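Local coordinates for protein 4-hydroxybutyrate CoA-transferase (Porphyromonas gingivalis, PDB 3D3U) that probably transfers coenzyme A between carboxylic acids such as 4-hydroxybutyrate and acetate by way of their CoA thioesters, at residues H102-P107 with Q338-R343; S205-G210 with R306-N311; H231-I236 with I253-K258; G351-A356 with E385-V390. All blocks are in the same frame, centred on the assembly; numbering follows the deposited sequence.

Interaction 1: H102-P107 with Q338-R343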
# COMPACT_ATOMS: atom_id res chain seq x y z
N HIS A 102 2.41 12.07 1.06
CA HIS A 102 2.61 11.53 -0.31
C HIS A 102 3.50 10.30 -0.12
O HIS A 102 4.74 10.43 -0.23
CB HIS A 102 3.30 12.49 -1.27
CG HIS A 102 2.63 13.81 -1.43
ND1 HIS A 102 3.31 14.95 -1.84
CD2 HIS A 102 1.34 14.19 -1.25
CE1 HIS A 102 2.48 15.97 -1.89
NE2 HIS A 102 1.28 15.54 -1.53
N PHE A 103 2.91 9.13 0.16
CA PHE A 103 3.69 7.91 0.12
C PHE A 103 4.90 7.84 -0.86
O PHE A 103 5.96 7.37 -0.43
CB PHE A 103 2.80 6.69 -0.04
CG PHE A 103 3.38 5.43 0.53
CD1 PHE A 103 2.77 4.23 0.31
CD2 PHE A 103 4.54 5.45 1.32
CE1 PHE A 103 3.30 3.05 0.90
CE2 PHE A 103 5.07 4.27 1.89
CZ PHE A 103 4.48 3.09 1.69
N HIS A 104 4.79 8.25 -2.13
CA HIS A 104 5.97 8.12 -3.05
C HIS A 104 7.32 8.81 -2.62
O HIS A 104 8.41 8.47 -3.21
CB HIS A 104 5.65 8.45 -4.53
CG HIS A 104 5.57 9.92 -4.80
ND1 HIS A 104 6.44 10.57 -5.67
CD2 HIS A 104 4.74 10.87 -4.31
CE1 HIS A 104 6.14 11.86 -5.69
NE2 HIS A 104 5.11 12.06 -4.88
N GLU A 105 7.28 9.69 -1.59
CA GLU A 105 8.45 10.42 -1.13
C GLU A 105 9.22 9.81 0.03
O GLU A 105 10.32 10.30 0.36
CB GLU A 105 8.03 11.81 -0.77
CG GLU A 105 7.08 12.30 -1.84
CD GLU A 105 6.41 13.60 -1.49
OE1 GLU A 105 5.49 13.62 -0.62
OE2 GLU A 105 6.78 14.61 -2.14
N VAL A 106 8.68 8.76 0.62
CA VAL A 106 9.38 8.01 1.65
C VAL A 106 10.77 7.55 1.16
O VAL A 106 11.84 7.95 1.68
CB VAL A 106 8.54 6.81 2.23
CG1 VAL A 106 9.00 6.37 3.67
CG2 VAL A 106 7.00 7.15 2.21
N PRO A 107 10.81 6.80 0.10
CA PRO A 107 12.08 6.48 -0.45
C PRO A 107 13.09 7.62 -0.46
O PRO A 107 14.14 7.43 0.01
CB PRO A 107 11.70 6.07 -1.81
CG PRO A 107 10.46 5.30 -1.53
CD PRO A 107 9.71 6.24 -0.68
N GLN A 338 -2.89 7.75 -1.11
CA GLN A 338 -4.16 8.32 -1.45
C GLN A 338 -4.07 9.54 -2.33
O GLN A 338 -4.86 9.68 -3.20
CB GLN A 338 -4.87 8.68 -0.14
CG GLN A 338 -4.87 7.54 0.89
CD GLN A 338 -6.28 7.32 1.32
OE1 GLN A 338 -6.75 6.20 1.46
NE2 GLN A 338 -6.99 8.40 1.45
N VAL A 339 -3.11 10.43 -2.13
CA VAL A 339 -3.10 11.68 -2.89
C VAL A 339 -2.27 11.56 -4.21
O VAL A 339 -2.51 12.26 -5.23
CB VAL A 339 -2.56 12.83 -1.98
CG1 VAL A 339 -1.25 12.34 -1.14
CG2 VAL A 339 -2.31 14.16 -2.74
N ASP A 340 -1.24 10.72 -4.13
CA ASP A 340 -0.37 10.42 -5.25
C ASP A 340 -1.23 10.01 -6.41
O ASP A 340 -1.10 10.57 -7.54
CB ASP A 340 0.55 9.28 -4.87
CG ASP A 340 1.63 9.72 -3.89
OD1 ASP A 340 2.17 8.81 -3.14
OD2 ASP A 340 1.99 10.96 -3.84
N PHE A 341 -2.13 9.05 -6.14
CA PHE A 341 -3.05 8.54 -7.13
C PHE A 341 -4.15 9.51 -7.58
O PHE A 341 -4.52 9.49 -8.73
CB PHE A 341 -3.63 7.24 -6.64
CG PHE A 341 -2.80 6.09 -6.96
CD1 PHE A 341 -2.71 5.63 -8.26
CD2 PHE A 341 -2.07 5.45 -6.00
CE1 PHE A 341 -1.93 4.56 -8.62
CE2 PHE A 341 -1.24 4.31 -6.34
CZ PHE A 341 -1.21 3.87 -7.62
N LEU A 342 -4.64 10.40 -6.72
CA LEU A 342 -5.48 11.52 -7.20
C LEU A 342 -4.89 12.26 -8.38
O LEU A 342 -5.57 12.42 -9.42
CB LEU A 342 -5.76 12.56 -6.11
CG LEU A 342 -7.17 12.70 -5.53
CD1 LEU A 342 -7.61 11.34 -4.79
CD2 LEU A 342 -7.30 13.96 -4.59
N ARG A 343 -3.65 12.73 -8.15
CA ARG A 343 -2.83 13.58 -9.01
C ARG A 343 -2.50 12.83 -10.34
O ARG A 343 -2.60 13.36 -11.46
CB ARG A 343 -1.49 13.90 -8.25
CG ARG A 343 -1.39 15.03 -7.11
CD ARG A 343 0.12 15.59 -6.81
NE ARG A 343 0.54 16.67 -7.73
CZ ARG A 343 -0.12 17.85 -7.85
NH1 ARG A 343 0.24 18.84 -8.71
NH2 ARG A 343 -1.22 18.04 -7.09
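The N-terminal and C-terminal halves of this CoA-transferase meet here through Asp340 of helix 338-345, whose carboxylate is received by the turn His102-His104. The backbone N-H of His104 gives the hydrogen bond across the contact, His104 N to Asp340 OD1 at 2.9 Å, and the bond is fairly straight (161°). It reaches the syn side of OD1, with the donor 25° out of the carboxylate plane. Asp340 carries CG anti to its carbonyl carbon (chi1 -73°), which sends the carboxylate off the helix toward the turn. OD1 also accepts a bond from the side chain of Asn296, so two donors grip this oxygen. A short acidic side chain suits a place where backbone and amide N-H groups converge. The other oxygen lies beside the first histidine, Asp340 OD2 being 3.3 Å from His102 CB. The turn is held by its own bond, Glu105 N to His102 O at 3.0 Å, and leads into helix 106-110, so it is the loop just before that helix that meets the flank of helix 338-345. One residue earlier on helix 338-345, Val339 packs against the His102 ring, with CG2 4.0 Å from His102 NE2. Phe103 brings its CB to 3.8 Å from Asp340 OD1, while its ring leads away to Met59 and Val292.

Interaction 2: S205-G210 with R306-N311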
# COMPACT_ATOMS: atom_id res chain seq x y z
N SER A 205 -20.44 2.21 -12.21
CA SER A 205 -20.95 3.07 -13.32
C SER A 205 -20.01 4.12 -13.86
O SER A 205 -20.42 4.91 -14.71
CB SER A 205 -22.16 3.90 -12.94
OG SER A 205 -22.46 3.75 -11.58
N LEU A 206 -18.82 4.21 -13.28
CA LEU A 206 -17.79 5.16 -13.67
C LEU A 206 -16.68 4.41 -14.36
O LEU A 206 -15.80 4.98 -14.99
CB LEU A 206 -17.21 5.84 -12.41
CG LEU A 206 -18.24 6.58 -11.53
CD1 LEU A 206 -17.55 7.41 -10.49
CD2 LEU A 206 -19.04 7.49 -12.33
N ILE A 207 -16.71 3.12 -14.22
CA ILE A 207 -15.60 2.33 -14.64
C ILE A 207 -16.00 1.66 -15.94
O ILE A 207 -17.16 1.16 -16.06
CB ILE A 207 -15.25 1.33 -13.53
CG1 ILE A 207 -15.03 2.09 -12.20
CG2 ILE A 207 -14.02 0.56 -13.92
CD1 ILE A 207 -14.15 1.43 -11.18
N LYS A 208 -15.06 1.69 -16.90
CA LYS A 208 -15.28 1.25 -18.26
C LYS A 208 -14.57 -0.12 -18.51
O LYS A 208 -13.46 -0.35 -18.01
CB LYS A 208 -14.70 2.31 -19.17
CG LYS A 208 -15.68 3.35 -19.68
CD LYS A 208 -15.19 4.22 -20.89
CE LYS A 208 -16.01 5.52 -20.78
NZ LYS A 208 -15.78 6.78 -21.66
N ASP A 209 -15.12 -1.02 -19.32
CA ASP A 209 -14.24 -2.11 -19.79
C ASP A 209 -12.93 -1.46 -20.25
O ASP A 209 -12.98 -0.48 -20.97
CB ASP A 209 -14.82 -2.88 -20.96
CG ASP A 209 -16.20 -3.35 -20.70
OD1 ASP A 209 -16.84 -2.81 -19.79
OD2 ASP A 209 -16.78 -4.22 -21.37
N GLY A 210 -11.79 -1.97 -19.82
CA GLY A 210 -10.50 -1.54 -20.33
C GLY A 210 -9.65 -0.62 -19.47
O GLY A 210 -8.61 -0.13 -19.94
N ARG A 306 -6.79 5.68 -19.03
CA ARG A 306 -8.03 5.26 -18.40
C ARG A 306 -7.63 4.86 -17.01
O ARG A 306 -7.96 3.79 -16.55
CB ARG A 306 -8.66 4.03 -19.14
CG ARG A 306 -8.87 4.31 -20.58
CD ARG A 306 -8.67 3.14 -21.53
NE ARG A 306 -8.97 3.72 -22.84
CZ ARG A 306 -10.22 3.88 -23.35
NH1 ARG A 306 -10.36 4.45 -24.55
NH2 ARG A 306 -11.32 3.43 -22.71
N MET A 307 -6.83 5.66 -16.33
CA MET A 307 -6.42 5.17 -15.03
C MET A 307 -7.48 5.62 -14.11
O MET A 307 -7.72 6.83 -14.05
CB MET A 307 -5.13 5.80 -14.60
CG MET A 307 -4.84 5.60 -13.15
SD MET A 307 -4.04 4.03 -12.71
CE MET A 307 -2.45 4.14 -13.53
N VAL A 308 -8.10 4.70 -13.38
CA VAL A 308 -9.07 5.12 -12.36
C VAL A 308 -8.79 4.74 -10.88
O VAL A 308 -8.92 3.55 -10.52
CB VAL A 308 -10.58 4.87 -12.79
CG1 VAL A 308 -10.68 4.10 -14.10
CG2 VAL A 308 -11.46 4.32 -11.56
N SER A 309 -8.46 5.73 -10.03
CA SER A 309 -8.01 5.41 -8.65
C SER A 309 -9.20 5.50 -7.79
O SER A 309 -9.98 6.45 -7.94
CB SER A 309 -6.94 6.38 -8.11
OG SER A 309 -7.20 7.66 -8.63
N ILE A 310 -9.37 4.51 -6.90
CA ILE A 310 -10.43 4.61 -5.89
C ILE A 310 -9.98 4.53 -4.43
O ILE A 310 -9.56 3.43 -3.96
CB ILE A 310 -11.45 3.56 -6.07
CG1 ILE A 310 -11.81 3.41 -7.52
CG2 ILE A 310 -12.62 3.82 -4.99
CD1 ILE A 310 -12.52 2.12 -7.79
N ASN A 311 -10.15 5.66 -3.72
CA ASN A 311 -9.65 5.81 -2.36
C ASN A 311 -10.77 6.13 -1.46
O ASN A 311 -11.87 6.48 -1.90
CB ASN A 311 -8.65 6.93 -2.27
CG ASN A 311 -7.66 6.89 -3.40
OD1 ASN A 311 -6.93 5.87 -3.57
ND2 ASN A 311 -7.70 7.95 -4.27
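Arg306 opens the contact by setting its CD 3.6 Å from Gly210 O. Its CG stands anti to the carbonyl carbon (chi1 -55°) and the chain bends at chi2, carrying the guanidinium out to Lys208 at the border of the loop. There the methylene Lys208 CD comes within 4.3 Å of Arg306 NH2, obliquely to the flat group. The two like charges stay farther apart, Lys208 NZ to Arg306 NH2 being 5.7 Å, and both long side chains belong to the exposed border. Gly210 suits its place because its positive phi of 104° would press a side chain against the preceding carbonyl. Next, Met307 turns from the loop, and Val308 turns toward it, setting its CG2 4.0 Å from Ile207 CD1. Ser309 again faces the other way, its hydroxyl making a weak hydrogen bond to Phe341 O. Ile310 then returns to the loop and meets Ile207 tip to tip, Ile310 CD1 to Ile207 CD1 at 3.8 Å. Branched aliphatic residues fit this buried end, where no hydrogen bond crosses between the segments and a single delta methyl serves both strand residues. Loop 205-210 returns the chain from helix 194-204 into strand 212-215 of the Rossmann-like alpha/beta sheet, in whose parallel part strand 307-311 lies between strands 212-215 and 352-356, with helix 338-345 on the Ser309 side.

Interaction 3: H231-I236 with I253-K258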
# COMPACT_ATOMS: atom_id res chain seq x y z
N HIS A 231 -17.49 -6.79 -16.16
CA HIS A 231 -16.53 -6.00 -16.93
C HIS A 231 -15.53 -6.90 -17.62
O HIS A 231 -15.41 -8.08 -17.29
CB HIS A 231 -15.86 -4.91 -16.06
CG HIS A 231 -16.79 -3.76 -15.73
ND1 HIS A 231 -16.69 -2.52 -16.33
CD2 HIS A 231 -17.90 -3.70 -14.94
CE1 HIS A 231 -17.69 -1.75 -15.92
NE2 HIS A 231 -18.44 -2.44 -15.08
N LYS A 232 -14.84 -6.33 -18.59
CA LYS A 232 -13.89 -6.99 -19.46
C LYS A 232 -12.61 -6.23 -19.41
O LYS A 232 -12.62 -5.04 -19.09
CB LYS A 232 -14.40 -6.92 -20.90
CG LYS A 232 -15.85 -7.49 -21.13
CD LYS A 232 -16.03 -8.98 -20.63
CE LYS A 232 -17.50 -9.54 -20.61
NZ LYS A 232 -17.44 -10.69 -19.64
N ASP A 233 -11.49 -6.91 -19.74
CA ASP A 233 -10.10 -6.31 -19.90
C ASP A 233 -9.55 -5.32 -18.88
O ASP A 233 -8.88 -4.41 -19.26
CB ASP A 233 -9.95 -5.73 -21.30
CG ASP A 233 -10.28 -6.81 -22.40
OD1 ASP A 233 -9.90 -8.02 -22.21
OD2 ASP A 233 -10.96 -6.56 -23.45
N LEU A 234 -9.79 -5.49 -17.58
CA LEU A 234 -9.38 -4.45 -16.70
C LEU A 234 -7.87 -4.61 -16.44
O LEU A 234 -7.28 -5.70 -16.69
CB LEU A 234 -10.16 -4.61 -15.44
CG LEU A 234 -11.69 -4.37 -15.38
CD1 LEU A 234 -12.05 -4.42 -13.88
CD2 LEU A 234 -12.08 -3.01 -15.94
N GLY A 235 -7.22 -3.59 -15.93
CA GLY A 235 -5.78 -3.71 -15.76
C GLY A 235 -5.54 -3.33 -14.35
O GLY A 235 -6.44 -2.86 -13.73
N ILE A 236 -4.34 -3.51 -13.80
CA ILE A 236 -4.07 -3.05 -12.41
C ILE A 236 -2.80 -2.22 -12.33
O ILE A 236 -1.82 -2.55 -12.95
CB ILE A 236 -3.96 -4.30 -11.47
CG1 ILE A 236 -5.33 -4.98 -11.40
CG2 ILE A 236 -3.43 -3.96 -9.99
CD1 ILE A 236 -6.34 -4.27 -10.47
N ILE A 253 -11.44 -11.47 -15.68
CA ILE A 253 -11.65 -10.03 -15.73
C ILE A 253 -10.39 -9.17 -15.63
O ILE A 253 -10.24 -8.25 -16.43
CB ILE A 253 -12.70 -9.63 -14.72
CG1 ILE A 253 -13.98 -10.42 -15.01
CG2 ILE A 253 -13.02 -8.18 -14.77
CD1 ILE A 253 -14.52 -10.47 -16.56
N ILE A 254 -9.49 -9.42 -14.69
CA ILE A 254 -8.23 -8.59 -14.73
C ILE A 254 -7.21 -9.20 -15.65
O ILE A 254 -6.81 -10.32 -15.40
CB ILE A 254 -7.65 -8.43 -13.34
CG1 ILE A 254 -8.34 -7.26 -12.67
CG2 ILE A 254 -6.25 -8.03 -13.40
CD1 ILE A 254 -8.81 -7.52 -11.38
N ASN A 255 -6.83 -8.49 -16.72
CA ASN A 255 -5.86 -9.03 -17.70
C ASN A 255 -4.90 -7.99 -18.30
O ASN A 255 -3.93 -8.32 -19.01
CB ASN A 255 -6.52 -9.85 -18.78
CG ASN A 255 -7.58 -9.04 -19.61
OD1 ASN A 255 -8.65 -9.61 -19.94
ND2 ASN A 255 -7.29 -7.76 -19.96
N GLY A 256 -5.18 -6.72 -17.99
CA GLY A 256 -4.42 -5.59 -18.53
C GLY A 256 -4.04 -5.81 -19.96
O GLY A 256 -2.91 -5.65 -20.28
N LYS A 257 -4.99 -6.18 -20.83
CA LYS A 257 -4.70 -6.37 -22.22
C LYS A 257 -4.62 -5.01 -22.86
O LYS A 257 -3.95 -4.87 -23.90
CB LYS A 257 -5.77 -7.18 -22.94
CG LYS A 257 -5.90 -8.66 -22.49
CD LYS A 257 -6.21 -9.59 -23.61
CE LYS A 257 -5.02 -10.39 -23.94
NZ LYS A 257 -5.58 -11.59 -24.54
N LYS A 258 -5.28 -4.02 -22.22
CA LYS A 258 -5.41 -2.61 -22.67
C LYS A 258 -4.44 -1.71 -21.97
O LYS A 258 -4.12 -0.64 -22.46
CB LYS A 258 -6.82 -2.13 -22.40
CG LYS A 258 -7.68 -2.31 -23.66
CD LYS A 258 -8.98 -3.01 -23.39
CE LYS A 258 -9.96 -2.82 -24.57
NZ LYS A 258 -11.43 -2.86 -24.05
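Backbone torsions at Asp233 (phi 45°, psi 39°), in the left-handed region, turn the chain so that the next N-H faces the loop, giving Leu234 N to Ile253 O at 3.0 Å. Aspartate is among the residues that tolerate such a conformation comparatively well. Asn255 N gives a bond to Leu234 O at 2.8 Å. Gly256 N gives another to the same Leu234 O at 2.7 Å, this donor tilted farther from the carbonyl plane. Gly256, at positive phi (38°), a natural place for glycine, turns the chain on toward Lys258. Beyond the two bonds Gly235 CA and Gly256 CA lie 3.6 Å apart, an approach open to residues without side chains. Leu234 and Ile253 run side by side, pointing the same way, with Leu234 CD1 4.0 Å from Ile253 CG2. Ile236 crosses Ile254, its CG1 3.8 Å from Ile254 CG2, and both isoleucines also rest on Val266. The contact thus lies within a beta-alpha-beta crossover of the Rossmann-like sheet: strand 235-237, helix 243-251 and the loop leading to the parallel strand 266-268, with Ile254 packed back on Met248 and Ile249 of the helix. At the solvent border the Lys258 chain crosses Asp233, Lys258 CD being 3.6 Å from Asp233 CB. Their salt bridge, Asp233 OD2 to Lys258 NZ, is long at 3.8 Å. The chemistry therefore implies a loop fastened chiefly by backbone bonds and buried aliphatic groups, the ion pair at the rim probably adding a modest, solvent-screened attraction.

Interaction 4: G351-A356 with E385-V390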
# COMPACT_ATOMS: atom_id res chain seq x y z
N GLY A 351 -8.67 9.39 -17.40
CA GLY A 351 -8.58 8.89 -16.04
C GLY A 351 -9.53 9.66 -15.20
O GLY A 351 -9.95 10.69 -15.59
N ILE A 352 -9.89 9.17 -14.06
CA ILE A 352 -10.69 9.92 -13.16
C ILE A 352 -10.28 9.51 -11.76
O ILE A 352 -9.47 8.64 -11.61
CB ILE A 352 -12.15 9.57 -13.31
CG1 ILE A 352 -12.37 8.05 -13.28
CG2 ILE A 352 -12.85 10.43 -14.40
CD1 ILE A 352 -13.81 7.69 -12.84
N SER A 353 -10.81 10.12 -10.73
CA SER A 353 -10.48 9.64 -9.43
C SER A 353 -11.76 9.71 -8.65
O SER A 353 -12.48 10.70 -8.72
CB SER A 353 -9.38 10.47 -8.82
OG SER A 353 -9.82 11.83 -8.70
N ILE A 354 -12.06 8.62 -7.96
CA ILE A 354 -13.24 8.49 -7.09
C ILE A 354 -12.88 8.38 -5.59
O ILE A 354 -11.97 7.60 -5.26
CB ILE A 354 -14.02 7.23 -7.51
CG1 ILE A 354 -14.34 7.22 -9.03
CG2 ILE A 354 -15.25 7.11 -6.68
CD1 ILE A 354 -14.57 5.79 -9.60
N MET A 355 -13.55 9.15 -4.70
CA MET A 355 -13.46 8.98 -3.27
C MET A 355 -14.76 8.27 -2.91
O MET A 355 -15.82 8.80 -3.08
CB MET A 355 -13.29 10.32 -2.53
CG MET A 355 -12.34 10.32 -1.31
SD MET A 355 -10.89 11.65 -1.25
CE MET A 355 -9.21 10.81 -0.88
N ALA A 356 -14.71 7.03 -2.47
CA ALA A 356 -15.94 6.36 -2.09
C ALA A 356 -15.87 6.14 -0.58
O ALA A 356 -14.80 5.71 -0.09
CB ALA A 356 -16.04 5.01 -2.83
N GLU A 385 -9.03 18.69 -6.70
CA GLU A 385 -8.47 17.37 -6.38
C GLU A 385 -9.36 16.24 -7.08
O GLU A 385 -8.94 15.67 -8.11
CB GLU A 385 -8.29 17.23 -4.83
CG GLU A 385 -6.88 17.33 -4.24
CD GLU A 385 -5.88 18.23 -5.00
OE1 GLU A 385 -6.34 19.23 -5.62
OE2 GLU A 385 -4.60 17.96 -4.97
N VAL A 386 -10.60 15.99 -6.61
CA VAL A 386 -11.36 14.76 -6.91
C VAL A 386 -12.46 14.95 -7.95
O VAL A 386 -13.04 16.04 -8.02
CB VAL A 386 -11.94 14.29 -5.57
CG1 VAL A 386 -12.46 12.88 -5.61
CG2 VAL A 386 -10.86 14.46 -4.46
N ASP A 387 -12.79 13.93 -8.76
CA ASP A 387 -13.79 14.16 -9.85
C ASP A 387 -15.11 13.60 -9.51
O ASP A 387 -16.11 14.14 -9.90
CB ASP A 387 -13.38 13.53 -11.19
CG ASP A 387 -11.92 13.73 -11.52
OD1 ASP A 387 -11.41 14.82 -11.15
OD2 ASP A 387 -11.21 12.84 -12.10
N TYR A 388 -15.10 12.49 -8.81
CA TYR A 388 -16.32 11.90 -8.27
C TYR A 388 -16.27 11.52 -6.79
O TYR A 388 -15.21 11.29 -6.23
CB TYR A 388 -16.70 10.64 -9.02
CG TYR A 388 -16.89 10.90 -10.41
CD1 TYR A 388 -15.93 10.56 -11.31
CD2 TYR A 388 -18.04 11.49 -10.84
CE1 TYR A 388 -16.10 10.80 -12.61
CE2 TYR A 388 -18.25 11.77 -12.19
CZ TYR A 388 -17.27 11.43 -13.07
OH TYR A 388 -17.47 11.72 -14.42
N VAL A 389 -17.46 11.43 -6.18
CA VAL A 389 -17.63 11.02 -4.80
C VAL A 389 -18.85 10.14 -4.77
O VAL A 389 -19.90 10.49 -5.34
CB VAL A 389 -17.91 12.25 -3.90
CG1 VAL A 389 -17.92 11.87 -2.48
CG2 VAL A 389 -16.87 13.26 -4.11
N VAL A 390 -18.73 9.00 -4.07
CA VAL A 390 -19.74 7.95 -4.13
C VAL A 390 -20.06 7.54 -2.73
O VAL A 390 -19.14 7.31 -1.95
CB VAL A 390 -19.16 6.72 -4.85
CG1 VAL A 390 -20.11 5.54 -4.72
CG2 VAL A 390 -18.83 7.01 -6.29
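Ser353 O takes two backbone donors from the facing chain, Tyr388 N and Asp387 N, each at 3.2 Å, the first straighter (166°). Both polar backbone atoms of Met355 are satisfied around Val389: Met355 N gives to Tyr388 O at 3.1 Å, and Met355 O receives Val390 N at 3.1 Å. This is the pairing of parallel strands, and it places 352-356 between 307-311 and 388-391 in the mixed sheet of the C-terminal half; the N-H and C=O groups of Ile354 accordingly turn the other way, to Ser309 and Asn311. At the start of the pair Asp387 adds its side chain to its backbone bond: CG stands anti to its carbonyl carbon (chi1 -42°), turning the carboxylate toward Ser353. Ser353 N makes a weak bond to Asp387 OD2 at 3.1 Å (131°), while Asp387 OD1 forms a salt bridge with Lys346, a basic partner that suits this buried acid. On one face Ile352 CG2 meets the edge of the Tyr388 ring, 3.7 Å from CE1, and Ile354 CG2 touches Val390 CG2 at 3.6 Å. Ala356, small enough to lie against helix 194-204, packs beside Val390 against Ile199.

How the interactions relate
From the N terminus, 102-107 is the first segment reached, and interaction 1 closes its long loop only at helix 338-345, joining the two halves of the protein. Inside that loop interaction 2 runs from 205-210 to 306-311, and nested within it interaction 3 closes the short excursion from 231-236 to 253-258. Interaction 4 follows in series, pairing 351-356 with 385-390; none of the loops cross. Interactions 2, 3 and 4 all reach the same mixed sheet, with strands 307-311 and 352-356 as neighbours. Helix 338-345 ties interaction 1 to this sheet, since Phe341 meets Ser309 and Leu342 packs on Val386, while Gly210 probably bonds to Lys232 between interactions 2 and 3.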